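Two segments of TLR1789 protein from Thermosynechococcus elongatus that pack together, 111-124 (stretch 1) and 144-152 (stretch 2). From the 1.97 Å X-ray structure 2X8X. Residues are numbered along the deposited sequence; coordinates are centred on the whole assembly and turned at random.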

# COMPACT_ATOMS: atom_id res chain seq x y z
N GLU A 111 -7.00 3.90 -9.22
CA GLU A 111 -8.03 4.02 -8.19
C GLU A 111 -7.79 3.06 -6.98
O GLU A 111 -7.98 3.45 -5.82
CB GLU A 111 -9.41 3.71 -8.75
CG GLU A 111 -9.82 4.62 -9.98
CD GLU A 111 -11.22 4.23 -10.62
OE1 GLU A 111 -12.18 4.05 -9.82
OE2 GLU A 111 -11.39 4.13 -11.89
N LEU A 112 -7.36 1.86 -7.25
CA LEU A 112 -6.94 0.97 -6.16
C LEU A 112 -5.86 1.56 -5.32
O LEU A 112 -5.88 1.41 -4.10
CB LEU A 112 -6.46 -0.37 -6.69
CG LEU A 112 -6.31 -1.45 -5.59
CD1 LEU A 112 -7.64 -2.00 -5.15
CD2 LEU A 112 -5.55 -2.64 -6.21
N GLN A 113 -4.85 2.17 -5.93
CA GLN A 113 -3.79 2.83 -5.18
C GLN A 113 -4.34 4.03 -4.37
O GLN A 113 -3.91 4.28 -3.25
CB GLN A 113 -2.70 3.33 -6.15
CG GLN A 113 -1.44 3.85 -5.46
CD GLN A 113 -0.86 2.81 -4.51
OE1 GLN A 113 -0.45 3.14 -3.42
NE2 GLN A 113 -0.90 1.53 -4.90
N ALA A 114 -5.29 4.75 -4.91
CA ALA A 114 -5.95 5.80 -4.09
C ALA A 114 -6.65 5.18 -2.85
O ALA A 114 -6.56 5.73 -1.73
CB ALA A 114 -6.94 6.61 -4.96
N GLY A 115 -7.34 4.04 -3.01
CA GLY A 115 -7.85 3.37 -1.81
C GLY A 115 -6.80 2.88 -0.83
O GLY A 115 -7.01 2.89 0.37
N ILE A 116 -5.69 2.37 -1.34
CA ILE A 116 -4.58 1.94 -0.50
C ILE A 116 -4.10 3.15 0.26
O ILE A 116 -3.88 3.09 1.50
CB ILE A 116 -3.44 1.31 -1.35
CG1 ILE A 116 -3.89 -0.05 -1.87
CG2 ILE A 116 -2.17 1.20 -0.53
CD1 ILE A 116 -2.87 -0.67 -2.80
N GLU A 117 -4.07 4.32 -0.41
CA GLU A 117 -3.69 5.55 0.30
C GLU A 117 -4.69 5.96 1.40
O GLU A 117 -4.30 6.49 2.43
CB GLU A 117 -3.44 6.75 -0.61
CG GLU A 117 -2.19 6.62 -1.49
CD GLU A 117 -0.97 5.89 -0.76
OE1 GLU A 117 -0.55 6.27 0.39
OE2 GLU A 117 -0.40 4.93 -1.37
N LYS A 118 -5.97 5.69 1.18
CA LYS A 118 -6.97 5.90 2.24
C LYS A 118 -6.73 5.00 3.43
O LYS A 118 -6.97 5.38 4.60
CB LYS A 118 -8.38 5.65 1.68
CG LYS A 118 -8.89 6.96 0.97
CD LYS A 118 -10.30 6.72 0.42
CE LYS A 118 -10.19 5.82 -0.87
NZ LYS A 118 -10.28 6.37 -2.30
N ILE A 119 -6.30 3.78 3.17
CA ILE A 119 -6.01 2.88 4.33
C ILE A 119 -4.81 3.44 5.15
O ILE A 119 -4.83 3.49 6.39
CB ILE A 119 -5.75 1.46 3.84
CG1 ILE A 119 -7.04 0.77 3.39
CG2 ILE A 119 -5.03 0.65 4.94
CD1 ILE A 119 -6.68 -0.58 2.59
N ASN A 120 -3.75 3.83 4.46
CA ASN A 120 -2.50 4.31 5.14
C ASN A 120 -2.81 5.60 5.86
O ASN A 120 -2.25 5.86 6.93
CB ASN A 120 -1.38 4.54 4.13
CG ASN A 120 -0.91 3.23 3.47
OD1 ASN A 120 -1.14 2.14 4.01
ND2 ASN A 120 -0.25 3.34 2.30
N THR A 121 -3.74 6.40 5.31
CA THR A 121 -4.19 7.60 6.00
C THR A 121 -5.02 7.25 7.23
O THR A 121 -4.87 7.88 8.26
CB THR A 121 -5.00 8.57 5.06
OG1 THR A 121 -4.16 8.93 3.97
CG2 THR A 121 -5.41 9.81 5.79
N PHE A 122 -5.89 6.26 7.15
CA PHE A 122 -6.58 5.80 8.35
C PHE A 122 -5.57 5.44 9.47
O PHE A 122 -5.70 5.94 10.60
CB PHE A 122 -7.53 4.66 8.07
CG PHE A 122 -7.97 3.92 9.32
CD1 PHE A 122 -9.10 4.36 10.05
CD2 PHE A 122 -7.25 2.79 9.78
CE1 PHE A 122 -9.52 3.68 11.23
CE2 PHE A 122 -7.64 2.10 10.96
CZ PHE A 122 -8.78 2.54 11.69
N TYR A 123 -4.55 4.65 9.18
CA TYR A 123 -3.55 4.39 10.24
C TYR A 123 -2.90 5.66 10.77
O TYR A 123 -2.82 5.86 11.98
CB TYR A 123 -2.44 3.48 9.70
CG TYR A 123 -2.95 2.05 9.43
CD1 TYR A 123 -3.54 1.30 10.44
CD2 TYR A 123 -2.77 1.42 8.18
CE1 TYR A 123 -4.02 -0.05 10.20
CE2 TYR A 123 -3.25 0.06 7.95
CZ TYR A 123 -3.86 -0.64 8.95
OH TYR A 123 -4.33 -1.94 8.79
N ARG A 124 -2.41 6.49 9.88
CA ARG A 124 -1.60 7.63 10.28
C ARG A 124 -2.39 8.64 11.06
O ARG A 124 -1.88 9.18 12.00
CB ARG A 124 -1.01 8.31 9.05
CG ARG A 124 0.37 8.93 9.21
CD ARG A 124 0.91 9.34 7.81
NE ARG A 124 -0.16 9.98 7.03
CZ ARG A 124 -0.67 9.53 5.87
NH1 ARG A 124 -0.19 8.42 5.23
NH2 ARG A 124 -1.67 10.23 5.33
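Stretch 2, residues 144-152: VVTLQVAEG

Stretch 1 is helical throughout, with i to i+4 backbone bonds running from Gly-115 N to Glu-111 O (2.9 Å) through Arg-124 N to Asn-120 O (3.0 Å). Residues 144-150 of stretch 2 form an extended strand, phi -96° to -121° and psi 109° to 157°; Glu-151 and Gly-152 leave it. Strand and helix run nearly parallel, with a signed crossing angle of -20° and axes 11.0 Å apart at closest approach. Because strand side chains alternate, Val-145, Leu-147 and Val-149 point their CA-to-CB bonds toward the helix.

The register begins at Leu-112, whose CD2 lies 4.1 Å from CG1 of Val-145. One turn on, the CB of Ile-116 points sideways, yet its m,t rotamer brings CD1 to 4.3 Å from CD2 of Leu-147. Ile-119 bridges two strand residues: its CD1 is 3.9 Å from Leu-147 CD1, and its CG2 is 4.3 Å from Val-149 CG1. Tyr-123 closes the series and has the largest covered area, 80 Å² of the residue. Its CE2 lies 4.1 Å from Val-149 CG1, near the ring plane, so the valine meets the ring edge. Beyond it, Tyr-123 OH donates a hydrogen bond to Glu-151 OE2 at 2.7 Å, the one polar link in an otherwise apolar contact burying 352 Å² in total.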

# COMPACT_ATOMS: atom_id res chain seq x y z
N VAL A 144 -11.88 -10.54 -7.16
CA VAL A 144 -11.57 -10.35 -5.74
C VAL A 144 -10.11 -9.96 -5.56
O VAL A 144 -9.19 -10.69 -6.05
CB VAL A 144 -11.90 -11.64 -4.92
CG1 VAL A 144 -11.46 -11.43 -3.42
CG2 VAL A 144 -13.40 -11.95 -4.98
N VAL A 145 -9.88 -8.83 -4.90
CA VAL A 145 -8.55 -8.28 -4.64
C VAL A 145 -8.18 -8.51 -3.14
O VAL A 145 -8.98 -8.28 -2.21
CB VAL A 145 -8.46 -6.76 -5.04
CG1 VAL A 145 -7.05 -6.10 -4.67
CG2 VAL A 145 -8.63 -6.60 -6.57
N THR A 146 -6.96 -9.03 -2.94
CA THR A 146 -6.42 -9.26 -1.59
C THR A 146 -5.21 -8.35 -1.37
O THR A 146 -4.30 -8.30 -2.19
CB THR A 146 -5.94 -10.77 -1.41
OG1 THR A 146 -7.08 -11.64 -1.64
CG2 THR A 146 -5.39 -10.98 -0.02
N LEU A 147 -5.30 -7.61 -0.27
CA LEU A 147 -4.26 -6.76 0.27
C LEU A 147 -3.72 -7.30 1.64
O LEU A 147 -4.44 -8.02 2.36
CB LEU A 147 -4.91 -5.39 0.53
CG LEU A 147 -5.59 -4.71 -0.63
CD1 LEU A 147 -6.12 -3.40 -0.10
CD2 LEU A 147 -4.53 -4.45 -1.69
N GLN A 148 -2.49 -6.91 1.98
CA GLN A 148 -1.90 -7.20 3.28
C GLN A 148 -1.66 -5.90 3.94
O GLN A 148 -1.28 -4.93 3.24
CB GLN A 148 -0.54 -7.85 3.08
CG GLN A 148 -0.60 -9.14 2.28
CD GLN A 148 0.81 -9.75 2.08
OE1 GLN A 148 1.22 -9.97 0.96
NE2 GLN A 148 1.57 -9.90 3.15
N VAL A 149 -1.88 -5.82 5.25
CA VAL A 149 -1.37 -4.71 6.06
C VAL A 149 -0.42 -5.26 7.15
O VAL A 149 -0.51 -6.43 7.55
CB VAL A 149 -2.46 -3.94 6.70
CG1 VAL A 149 -3.37 -3.27 5.62
CG2 VAL A 149 -3.26 -4.89 7.54
N ALA A 150 0.51 -4.40 7.55
CA ALA A 150 1.32 -4.58 8.75
C ALA A 150 1.00 -3.36 9.57
O ALA A 150 1.43 -2.26 9.23
CB ALA A 150 2.75 -4.59 8.41
N GLU A 151 0.27 -3.57 10.66
CA GLU A 151 -0.29 -2.48 11.41
C GLU A 151 0.69 -1.95 12.46
O GLU A 151 0.52 -0.84 12.92
CB GLU A 151 -1.53 -2.99 12.12
CG GLU A 151 -2.59 -3.46 11.11
CD GLU A 151 -3.95 -3.49 11.72
OE1 GLU A 151 -4.05 -3.64 12.95
OE2 GLU A 151 -4.92 -3.33 10.98
N GLY A 152 1.70 -2.75 12.82
CA GLY A 152 2.68 -2.33 13.86
C GLY A 152 2.37 -3.00 15.20
O GLY A 152 2.32 -2.36 16.24